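Local coordinates for protein glutathione uptake transporter (Shewanella oneidensis, PDB 4UVM) that probably carries small peptides across the membrane together with protons, as a major facilitator superfamily symporter of the proton-dependent oligopeptide transporter family, at residues 38-44 with 107-113; 232-237 with 274-279; 294-298 with 433-438. All coordinates share one frame; numbering follows the deposited sequence.

Contact 1 of 3, residues 38-44 with 107-113; sequences FLMTALL and HSVQGFY. With 78M ((2S)-2,3-dihydroxypropyl(7Z)-pentadec-7-enoate), chain B.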
loop_
_atom_site.group_PDB
_atom_site.type_symbol
_atom_site.label_atom_id
_atom_site.label_comp_id
_atom_site.label_asym_id
_atom_site.label_seq_id
_atom_site.Cartn_x
_atom_site.Cartn_y
_atom_site.Cartn_z
ATOM N N PHE A 38 -7.889 -12.313 15.005
ATOM C CA PHE A 38 -8.600 -11.752 16.151
ATOM C C PHE A 38 -10.046 -11.375 15.832
ATOM O O PHE A 38 -10.936 -11.551 16.664
ATOM C CB PHE A 38 -7.860 -10.524 16.672
ATOM C CG PHE A 38 -8.665 -9.689 17.627
ATOM C CD1 PHE A 38 -8.871 -10.108 18.929
ATOM C CD2 PHE A 38 -9.203 -8.474 17.226
ATOM C CE1 PHE A 38 -9.605 -9.341 19.807
ATOM C CE2 PHE A 38 -9.937 -7.703 18.107
ATOM C CZ PHE A 38 -10.135 -8.136 19.397
ATOM N N LEU A 39 -10.276 -10.843 14.635
ATOM C CA LEU A 39 -11.623 -10.448 14.233
ATOM C C LEU A 39 -12.532 -11.665 14.092
ATOM O O LEU A 39 -13.714 -11.611 14.422
ATOM C CB LEU A 39 -11.592 -9.664 12.920
ATOM C CG LEU A 39 -10.953 -8.274 12.962
ATOM C CD1 LEU A 39 -10.890 -7.660 11.568
ATOM C CD2 LEU A 39 -11.706 -7.365 13.916
ATOM N N MET A 40 -11.966 -12.763 13.601
ATOM C CA MET A 40 -12.721 -13.994 13.382
ATOM C C MET A 40 -13.017 -14.760 14.672
ATOM O O MET A 40 -14.113 -15.286 14.844
ATOM C CB MET A 40 -11.966 -14.907 12.414
ATOM C CG MET A 40 -12.019 -14.459 10.972
ATOM S SD MET A 40 -13.687 -14.583 10.299
ATOM C CE MET A 40 -13.957 -16.352 10.398
ATOM N N THR A 41 -12.037 -14.831 15.570
ATOM C CA THR A 41 -12.182 -15.635 16.780
ATOM C C THR A 41 -12.860 -14.898 17.931
ATOM O O THR A 41 -13.498 -15.525 18.772
ATOM C CB THR A 41 -10.815 -16.148 17.281
ATOM O OG1 THR A 41 -10.081 -15.074 17.878
ATOM C CG2 THR A 41 -10.015 -16.747 16.140
ATOM N N ALA A 42 -12.717 -13.579 17.976
ATOM C CA ALA A 42 -13.132 -12.829 19.151
ATOM C C ALA A 42 -14.110 -11.698 18.843
ATOM O O ALA A 42 -15.316 -11.849 19.031
ATOM C CB ALA A 42 -11.904 -12.274 19.866
ATOM N N LEU A 43 -13.577 -10.573 18.369
ATOM C CA LEU A 43 -14.332 -9.323 18.275
ATOM C C LEU A 43 -15.644 -9.420 17.488
ATOM O O LEU A 43 -16.654 -8.838 17.888
ATOM C CB LEU A 43 -13.448 -8.231 17.662
ATOM C CG LEU A 43 -14.049 -6.825 17.618
ATOM C CD1 LEU A 43 -14.383 -6.337 19.021
ATOM C CD2 LEU A 43 -13.115 -5.855 16.924
ATOM N N LEU A 44 -15.637 -10.153 16.380
ATOM C CA LEU A 44 -16.833 -10.252 15.546
ATOM C C LEU A 44 -17.575 -11.578 15.735
ATOM O O LEU A 44 -18.111 -12.130 14.777
ATOM C CB LEU A 44 -16.467 -10.067 14.069
ATOM C CG LEU A 44 -15.756 -8.763 13.697
ATOM C CD1 LEU A 44 -15.415 -8.744 12.217
ATOM C CD2 LEU A 44 -16.590 -7.544 14.071
ATOM N N HIS A 107 -13.017 -5.500 23.847
ATOM C CA HIS A 107 -14.318 -6.154 23.745
ATOM C C HIS A 107 -15.422 -5.243 23.211
ATOM O O HIS A 107 -16.573 -5.666 23.088
ATOM C CB HIS A 107 -14.727 -6.719 25.111
ATOM C CG HIS A 107 -13.809 -7.784 25.623
ATOM N ND1 HIS A 107 -13.726 -9.033 25.045
ATOM C CD2 HIS A 107 -12.936 -7.788 26.657
ATOM C CE1 HIS A 107 -12.840 -9.761 25.702
ATOM N NE2 HIS A 107 -12.347 -9.030 26.685
ATOM N N SER A 108 -15.081 -3.997 22.899
ATOM C CA SER A 108 -16.048 -3.083 22.299
ATOM C C SER A 108 -15.657 -2.798 20.856
ATOM O O SER A 108 -14.512 -2.440 20.574
ATOM C CB SER A 108 -16.146 -1.780 23.093
ATOM O OG SER A 108 -15.048 -0.932 22.820
ATOM N N VAL A 109 -16.614 -2.963 19.946
ATOM C CA VAL A 109 -16.355 -2.809 18.519
ATOM C C VAL A 109 -16.070 -1.362 18.126
ATOM O O VAL A 109 -15.114 -1.085 17.403
ATOM C CB VAL A 109 -17.537 -3.329 17.689
ATOM C CG1 VAL A 109 -17.337 -3.017 16.219
ATOM C CG2 VAL A 109 -17.702 -4.822 17.902
ATOM N N GLN A 110 -16.900 -0.442 18.607
ATOM C CA GLN A 110 -16.715 0.974 18.314
ATOM C C GLN A 110 -15.352 1.465 18.789
ATOM O O GLN A 110 -14.661 2.193 18.081
ATOM C CB GLN A 110 -17.817 1.810 18.966
ATOM C CG GLN A 110 -17.638 3.304 18.763
ATOM C CD GLN A 110 -18.330 4.130 19.828
ATOM O OE1 GLN A 110 -19.523 4.420 19.728
ATOM N NE2 GLN A 110 -17.581 4.514 20.858
ATOM N N GLY A 111 -14.969 1.052 19.992
ATOM C CA GLY A 111 -13.717 1.481 20.584
ATOM C C GLY A 111 -12.503 0.868 19.917
ATOM O O GLY A 111 -11.425 1.460 19.907
ATOM N N PHE A 112 -12.674 -0.326 19.359
ATOM C CA PHE A 112 -11.573 -0.996 18.679
ATOM C C PHE A 112 -11.321 -0.356 17.317
ATOM O O PHE A 112 -10.174 -0.163 16.914
ATOM C CB PHE A 112 -11.859 -2.490 18.521
ATOM C CG PHE A 112 -10.653 -3.294 18.134
ATOM C CD1 PHE A 112 -9.787 -3.772 19.103
ATOM C CD2 PHE A 112 -10.374 -3.562 16.804
ATOM C CE1 PHE A 112 -8.671 -4.510 18.755
ATOM C CE2 PHE A 112 -9.257 -4.297 16.448
ATOM C CZ PHE A 112 -8.406 -4.772 17.425
ATOM N N TYR A 113 -12.405 -0.026 16.618
ATOM C CA TYR A 113 -12.324 0.652 15.330
ATOM C C TYR A 113 -11.671 2.021 15.470
ATOM O O TYR A 113 -10.997 2.494 14.557
ATOM C CB TYR A 113 -13.713 0.811 14.714
ATOM C CG TYR A 113 -14.328 -0.470 14.209
ATOM C CD1 TYR A 113 -13.622 -1.666 14.238
ATOM C CD2 TYR A 113 -15.614 -0.480 13.687
ATOM C CE1 TYR A 113 -14.185 -2.840 13.770
ATOM C CE2 TYR A 113 -16.186 -1.644 13.217
ATOM C CZ TYR A 113 -15.468 -2.821 13.260
ATOM O OH TYR A 113 -16.040 -3.981 12.792
HETATM O O21 78M B . -18.454 -2.454 10.111
HETATM C C20 78M B . -18.104 -3.230 9.022
HETATM C C18 78M B . -17.899 -2.539 7.718
HETATM O O19 78M B . -18.002 -3.454 6.693
HETATM C C17 78M B . -16.552 -1.893 7.669
HETATM O O2 78M B . -15.939 -1.616 8.880
HETATM C C1 78M B . -15.095 -0.529 8.979
HETATM O O1 78M B . -15.025 0.280 8.062
HETATM C C2 78M B . -14.249 -0.329 10.211
HETATM C C3 78M B . -12.810 0.046 9.995
HETATM C C4 78M B . -12.198 1.027 10.958
HETATM C C5 78M B . -10.762 1.412 10.751
HETATM C C6 78M B . -10.496 2.610 9.881
HETATM C C7 78M B . -9.136 3.261 9.992
HETATM C C8 78M B . -8.761 4.253 9.104
HETATM C C9 78M B . -9.696 4.705 8.008
HETATM C C10 78M B . -9.350 5.994 7.319
HETATM C C11 78M B . -10.239 6.433 6.198
HETATM C C12 78M B . -9.636 7.174 5.048
HETATM C C13 78M B . -10.554 7.466 3.912
HETATM C C15 78M B . -9.668 8.352 1.681
HETATM C C14 78M B . -10.250 8.636 3.027
#
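The carbonyl oxygen of Phe-38 takes two backbone donors from opposite faces of its plane: Ala-42 N at 3.0 Å from Phe-38 O, and Leu-43 N at 3.3 Å. The second bond marks a wider, pi-type turn at the end of helix 35-43, and Leu-44 is the first residue beyond it to leave helical geometry. Phe-38 also meets helix 109-125 with its ring. Its CE2 lies over one face of the Phe-112 ring, toward the rim and 3.4 Å from Phe-112 CZ; the rings meet obliquely, their planes 34° apart. Phe-181 meets Phe-38 edge-to-face.

Leu-43 buries more surface in this contact than any other residue. Its CG is anti to the backbone N (chi1 -174°), and its branched end splits the work: CD1 packs against Val-109 CG2 at 3.8 Å, whereas CD2 reaches Phe-112 CD2 at 3.6 Å. A leucine suits the place because its two methyls can serve two neighbours at once. One residue on, Leu-44 crosses Tyr-113 at about a right angle, its CD2 standing 3.8 Å from Tyr-113 OH. The tyrosine ring lies between Val-109 O on one face and C2 of the bound monoacylglycerol on the other.

The two helix ends, whose short axes run 151° apart in direction, are thus joined by apolar and aromatic packing, while Leu-44 O takes a bond from Arg-52 of helix 49-67. Such groups hold by close fit and dispersion, and on the tyrosine side the contact borders a bound lipid, as fits helices in a membrane.

Contact 2 of 3, residues 232-237 with 274-279; sequences NIGLVL and AGASLQ. With 78N ((2R)-2,3-dihydroxypropyl(7Z)-pentadec-7-enoate), chain E.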
loop_
_atom_site.group_PDB
_atom_site.type_symbol
_atom_site.label_atom_id
_atom_site.label_comp_id
_atom_site.label_asym_id
_atom_site.label_seq_id
_atom_site.Cartn_x
_atom_site.Cartn_y
_atom_site.Cartn_z
ATOM N N ASN A 232 -14.436 24.610 -22.700
ATOM C CA ASN A 232 -13.509 23.863 -21.858
ATOM C C ASN A 232 -14.045 22.481 -21.486
ATOM O O ASN A 232 -14.803 22.333 -20.526
ATOM C CB ASN A 232 -13.169 24.659 -20.594
ATOM C CG ASN A 232 -14.396 25.254 -19.926
ATOM O OD1 ASN A 232 -15.529 25.023 -20.354
ATOM N ND2 ASN A 232 -14.175 26.023 -18.867
ATOM N N ILE A 233 -13.652 21.474 -22.264
ATOM C CA ILE A 233 -14.023 20.093 -21.976
ATOM C C ILE A 233 -13.415 19.671 -20.646
ATOM O O ILE A 233 -14.039 18.954 -19.863
ATOM C CB ILE A 233 -13.559 19.130 -23.087
ATOM C CG1 ILE A 233 -14.092 19.582 -24.447
ATOM C CG2 ILE A 233 -14.010 17.710 -22.790
ATOM C CD1 ILE A 233 -13.779 18.618 -25.575
ATOM N N GLY A 234 -12.197 20.142 -20.393
ATOM C CA GLY A 234 -11.461 19.802 -19.190
ATOM C C GLY A 234 -12.170 20.162 -17.899
ATOM O O GLY A 234 -12.177 19.375 -16.951
ATOM N N LEU A 235 -12.768 21.348 -17.858
ATOM C CA LEU A 235 -13.452 21.798 -16.652
ATOM C C LEU A 235 -14.795 21.089 -16.486
ATOM O O LEU A 235 -15.286 20.932 -15.368
ATOM C CB LEU A 235 -13.649 23.317 -16.673
ATOM C CG LEU A 235 -14.057 23.947 -15.337
ATOM C CD1 LEU A 235 -13.109 23.535 -14.210
ATOM C CD2 LEU A 235 -14.122 25.462 -15.453
ATOM N N VAL A 236 -15.385 20.659 -17.596
ATOM C CA VAL A 236 -16.633 19.902 -17.541
ATOM C C VAL A 236 -16.400 18.559 -16.857
ATOM O O VAL A 236 -17.183 18.144 -16.004
ATOM C CB VAL A 236 -17.234 19.666 -18.943
ATOM C CG1 VAL A 236 -18.401 18.698 -18.863
ATOM C CG2 VAL A 236 -17.674 20.984 -19.564
ATOM N N LEU A 237 -15.312 17.892 -17.233
ATOM C CA LEU A 237 -14.936 16.617 -16.629
ATOM C C LEU A 237 -14.707 16.768 -15.130
ATOM O O LEU A 237 -15.071 15.894 -14.343
ATOM C CB LEU A 237 -13.680 16.057 -17.296
ATOM C CG LEU A 237 -13.800 15.739 -18.786
ATOM C CD1 LEU A 237 -12.468 15.268 -19.339
ATOM C CD2 LEU A 237 -14.877 14.695 -19.016
ATOM N N ALA A 274 -7.888 13.626 -15.889
ATOM C CA ALA A 274 -8.198 13.431 -17.301
ATOM C C ALA A 274 -8.417 14.773 -17.995
ATOM O O ALA A 274 -7.880 15.023 -19.080
ATOM C CB ALA A 274 -9.419 12.548 -17.458
ATOM N N GLY A 275 -9.210 15.631 -17.358
ATOM C CA GLY A 275 -9.523 16.941 -17.899
ATOM C C GLY A 275 -8.310 17.833 -18.082
ATOM O O GLY A 275 -8.187 18.520 -19.097
ATOM N N ALA A 276 -7.410 17.822 -17.104
ATOM C CA ALA A 276 -6.210 18.651 -17.165
ATOM C C ALA A 276 -5.283 18.206 -18.292
ATOM O O ALA A 276 -4.567 19.022 -18.870
ATOM C CB ALA A 276 -5.478 18.623 -15.838
ATOM N N SER A 277 -5.299 16.914 -18.599
ATOM C CA SER A 277 -4.455 16.371 -19.655
ATOM C C SER A 277 -4.883 16.898 -21.026
ATOM O O SER A 277 -4.044 17.148 -21.895
ATOM C CB SER A 277 -4.494 14.844 -19.638
ATOM O OG SER A 277 -3.522 14.302 -20.515
ATOM N N LEU A 278 -6.191 17.064 -21.207
ATOM C CA LEU A 278 -6.738 17.589 -22.455
ATOM C C LEU A 278 -6.312 19.031 -22.694
ATOM O O LEU A 278 -6.061 19.441 -23.828
ATOM C CB LEU A 278 -8.267 17.509 -22.449
ATOM C CG LEU A 278 -8.926 16.132 -22.398
ATOM C CD1 LEU A 278 -10.436 16.282 -22.455
ATOM C CD2 LEU A 278 -8.422 15.256 -23.535
ATOM N N GLN A 279 -6.231 19.793 -21.610
ATOM C CA GLN A 279 -6.053 21.233 -21.690
ATOM C C GLN A 279 -4.709 21.699 -21.138
ATOM O O GLN A 279 -4.566 22.853 -20.728
ATOM C CB GLN A 279 -7.187 21.929 -20.938
ATOM C CG GLN A 279 -8.553 21.738 -21.557
ATOM C CD GLN A 279 -9.638 22.479 -20.803
ATOM O OE1 GLN A 279 -10.819 22.386 -21.141
ATOM N NE2 GLN A 279 -9.243 23.220 -19.773
HETATM O O22 78N E . -1.168 10.852 -22.191
HETATM C C19 78N E . -1.397 10.265 -20.961
HETATM C C18 78N E . -1.654 11.180 -19.818
HETATM O O20 78N E . -1.712 12.467 -20.300
HETATM C C17 78N E . -2.952 10.857 -19.147
HETATM O O16 78N E . -2.962 10.806 -17.759
HETATM C C8 78N E . -4.158 10.808 -17.073
HETATM O O15 78N E . -5.209 10.925 -17.691
HETATM C C7 78N E . -4.168 10.674 -15.568
HETATM C C6 78N E . -5.329 9.979 -14.904
HETATM C C5 78N E . -5.206 8.506 -14.601
HETATM C C4 78N E . -5.472 8.051 -13.190
HETATM C C3 78N E . -6.902 7.806 -12.791
HETATM C C2 78N E . -7.761 7.027 -13.762
HETATM C C1 78N E . -8.568 5.988 -13.324
HETATM C C9 78N E . -8.614 5.601 -11.863
HETATM C C10 78N E . -8.690 4.135 -11.548
HETATM C C11 78N E . -9.352 3.249 -12.561
HETATM C C12 78N E . -10.846 3.261 -12.625
HETATM C C13 78N E . -11.498 2.591 -13.787
HETATM C C15 78N E . -12.381 2.826 -16.186
HETATM C C14 78N E . -11.461 3.301 -15.107
#
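Gln-279 and Gly-234 make the polar link. The glutamine chain is extended beyond CG, and its OE1 accepts from Gly-234 N at 2.7 Å. The donor stands above the carbonyl plane, about 60° out of it, and the bond is bent. Gly-234 lies in the first turn of helix 233-250, where amide groups lack an acceptor one turn earlier in the helix; a glutamine just past the end of helix 257-278 is long enough to supply one. Its NE2 is bonded to Ala-222 O, which helps to fix which way the amide is turned.

The backbones themselves meet at two glycines. Gly-234 and Gly-275 carry no side chains, so their CA atoms come within 3.7 Å and the local axes to 7.6 Å of each other, the helices running almost exactly antiparallel.

Apolar contacts flank the glycines. Leu-278 CD1 sits 3.9 Å from both Ile-233 CG2 and Leu-237 CD1, and the latter methyl also rests on Gly-275 CA at 3.7 Å.

On another side of its helix, Ser-277 OG shares a hydrogen bond with O20 of the bound monoacylglycerol and is also bonded to Arg-296. Glycine-to-glycine contact is a common way for transmembrane helices to pack closely, and its place here is consistent with the extra two-helix hairpin that bacterial peptide transporters of this family add to the major facilitator fold.

Contact 3 of 3, residues 294-298 with 433-438; sequences GVRSV and QAPKAM. With 78N ((2R)-2,3-dihydroxypropyl(7Z)-pentadec-7-enoate), chain E.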
loop_
_atom_site.group_PDB
_atom_site.type_symbol
_atom_site.label_atom_id
_atom_site.label_comp_id
_atom_site.label_asym_id
_atom_site.label_seq_id
_atom_site.Cartn_x
_atom_site.Cartn_y
_atom_site.Cartn_z
ATOM N N GLY A 294 7.001 18.687 -17.123
ATOM C CA GLY A 294 7.156 17.762 -16.015
ATOM C C GLY A 294 5.830 17.177 -15.566
ATOM O O GLY A 294 5.729 15.979 -15.303
ATOM N N VAL A 295 4.811 18.027 -15.476
ATOM C CA VAL A 295 3.470 17.577 -15.119
ATOM C C VAL A 295 2.965 16.566 -16.144
ATOM O O VAL A 295 2.300 15.592 -15.795
ATOM C CB VAL A 295 2.484 18.759 -15.014
ATOM C CG1 VAL A 295 1.058 18.259 -14.845
ATOM C CG2 VAL A 295 2.868 19.663 -13.857
ATOM N N ARG A 296 3.297 16.793 -17.409
ATOM C CA ARG A 296 2.953 15.847 -18.463
ATOM C C ARG A 296 3.622 14.499 -18.204
ATOM O O ARG A 296 3.020 13.448 -18.426
ATOM C CB ARG A 296 3.358 16.391 -19.836
ATOM C CG ARG A 296 3.212 15.392 -20.978
ATOM C CD ARG A 296 1.791 14.858 -21.077
ATOM N NE ARG A 296 0.841 15.879 -21.509
ATOM C CZ ARG A 296 -0.457 15.658 -21.693
ATOM N NH1 ARG A 296 -0.963 14.451 -21.479
ATOM N NH2 ARG A 296 -1.249 16.646 -22.092
ATOM N N SER A 297 4.862 14.537 -17.725
ATOM C CA SER A 297 5.598 13.320 -17.406
ATOM C C SER A 297 4.923 12.552 -16.274
ATOM O O SER A 297 4.808 11.329 -16.323
ATOM C CB SER A 297 7.046 13.644 -17.023
ATOM O OG SER A 297 7.757 14.188 -18.119
ATOM N N VAL A 298 4.479 13.285 -15.258
ATOM C CA VAL A 298 3.809 12.689 -14.110
ATOM C C VAL A 298 2.474 12.071 -14.517
ATOM O O VAL A 298 2.162 10.946 -14.132
ATOM C CB VAL A 298 3.583 13.729 -12.992
ATOM C CG1 VAL A 298 2.649 13.184 -11.928
ATOM C CG2 VAL A 298 4.907 14.128 -12.375
ATOM N N GLN A 433 11.881 9.057 -14.543
ATOM C CA GLN A 433 11.039 9.415 -15.681
ATOM C C GLN A 433 10.584 10.867 -15.661
ATOM O O GLN A 433 10.244 11.435 -16.702
ATOM C CB GLN A 433 9.814 8.502 -15.740
ATOM C CG GLN A 433 10.142 7.075 -16.108
ATOM C CD GLN A 433 10.890 6.981 -17.419
ATOM O OE1 GLN A 433 12.041 6.546 -17.459
ATOM N NE2 GLN A 433 10.242 7.393 -18.503
ATOM N N ALA A 434 10.570 11.460 -14.475
ATOM C CA ALA A 434 10.080 12.818 -14.308
ATOM C C ALA A 434 11.132 13.683 -13.629
ATOM O O ALA A 434 11.977 13.168 -12.897
ATOM C CB ALA A 434 8.785 12.818 -13.503
ATOM N N PRO A 435 11.091 15.002 -13.888
ATOM C CA PRO A 435 11.949 15.994 -13.234
ATOM C C PRO A 435 12.037 15.815 -11.718
ATOM O O PRO A 435 11.056 15.429 -11.080
ATOM C CB PRO A 435 11.262 17.314 -13.578
ATOM C CG PRO A 435 10.661 17.062 -14.912
ATOM C CD PRO A 435 10.262 15.614 -14.944
ATOM N N LYS A 436 13.211 16.103 -11.163
ATOM C CA LYS A 436 13.485 15.937 -9.736
ATOM C C LYS A 436 12.453 16.621 -8.836
ATOM O O LYS A 436 12.159 16.141 -7.741
ATOM C CB LYS A 436 14.887 16.469 -9.415
ATOM C CG LYS A 436 15.234 16.476 -7.935
ATOM C CD LYS A 436 16.582 17.131 -7.689
ATOM C CE LYS A 436 16.697 17.622 -6.253
ATOM N NZ LYS A 436 15.666 18.656 -5.949
ATOM N N ALA A 437 11.899 17.735 -9.302
ATOM C CA ALA A 437 10.933 18.497 -8.516
ATOM C C ALA A 437 9.657 17.703 -8.271
ATOM O O ALA A 437 8.930 17.959 -7.313
ATOM C CB ALA A 437 10.611 19.810 -9.209
ATOM N N MET A 438 9.395 16.733 -9.137
ATOM C CA MET A 438 8.173 15.947 -9.054
ATOM C C MET A 438 8.319 14.718 -8.156
ATOM O O MET A 438 7.394 13.914 -8.051
ATOM C CB MET A 438 7.731 15.522 -10.458
ATOM C CG MET A 438 7.363 16.681 -11.364
ATOM S SD MET A 438 5.993 17.645 -10.703
ATOM C CE MET A 438 5.858 18.945 -11.922
HETATM O O22 78N E . -1.168 10.852 -22.191
HETATM C C19 78N E . -1.397 10.265 -20.961
HETATM C C18 78N E . -1.654 11.180 -19.818
HETATM O O20 78N E . -1.712 12.467 -20.300
HETATM C C17 78N E . -2.952 10.857 -19.147
HETATM O O16 78N E . -2.962 10.806 -17.759
HETATM C C8 78N E . -4.158 10.808 -17.073
HETATM O O15 78N E . -5.209 10.925 -17.691
HETATM C C7 78N E . -4.168 10.674 -15.568
HETATM C C6 78N E . -5.329 9.979 -14.904
HETATM C C5 78N E . -5.206 8.506 -14.601
HETATM C C4 78N E . -5.472 8.051 -13.190
HETATM C C3 78N E . -6.902 7.806 -12.791
HETATM C C2 78N E . -7.761 7.027 -13.762
HETATM C C1 78N E . -8.568 5.988 -13.324
HETATM C C9 78N E . -8.614 5.601 -11.863
HETATM C C10 78N E . -8.690 4.135 -11.548
HETATM C C11 78N E . -9.352 3.249 -12.561
HETATM C C12 78N E . -10.846 3.261 -12.625
HETATM C C13 78N E . -11.498 2.591 -13.787
HETATM C C15 78N E . -12.381 2.826 -16.186
HETATM C C14 78N E . -11.461 3.301 -15.107
#
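Met-438 lies against two valines of helix 289-306, and its bent chain explains how. CG stands anti to the carbonyl carbon, the chain bends once at chi2 (-61°), and the end then runs straight. The result is that the near part of the side chain serves Val-298, with Met-438 CG 3.7 Å from Val-298 CG2, while the terminal methyl CE goes on to Val-295 CG2 at 3.6 Å. A flexible, unbranched thioether chain suits such a route along the helix side.

Val-295 starts its side chain away from the loop, yet its CG2 branch, lying beside the backbone N, still meets the methionine methyl. Val-298 presents the corresponding branch to Met-438, and at 4.2 Å this CG2 also neighbours Ala-434 CB.

Small residues make the rest of the fit. Pro-435 sets its CG on the bare CA of Gly-294 at 3.7 Å, where glycine lets the ring come near the helix backbone. Ser-297 points its CB at Ala-434 CB, 4.0 Å away, its OG turned back in a weak bond to Asp-293 O. Arg-296 leads off elsewhere with a bent chain, the guanidinium edge facing the bound monoacylglycerol, and Gln-433 gives its NE2 to Tyr-506.

The loop ends in a short 3-10 turn, where Met-438 N bonds to Pro-435 O at 2.9 Å. A connection between two transmembrane helices that packs on the early part of a third, helix 289-306, is consistent with the cytoplasmic side of a major facilitator fold.

In the fold
From the N terminus, contact 1 comes first, joining the end of helix 35-43 to the start of helix 109-125 across three intervening helices. Contact 2 then closes the compact hairpin of helices 233-250 and 257-278. Contact 3 follows after a short connection and spans the longest run, bringing the loop before helix 439-463 back to helix 289-306. The three closures lie in series; none nests in or crosses another. Contact 1 is remote, about 31 Å by nearest atoms from contact 3 and on the opposite side of the chain's centre. Contacts 2 and 3 instead touch through Ser-277 and Arg-296, which also face the same bound lipid, and so join the hairpin to helix 289-306.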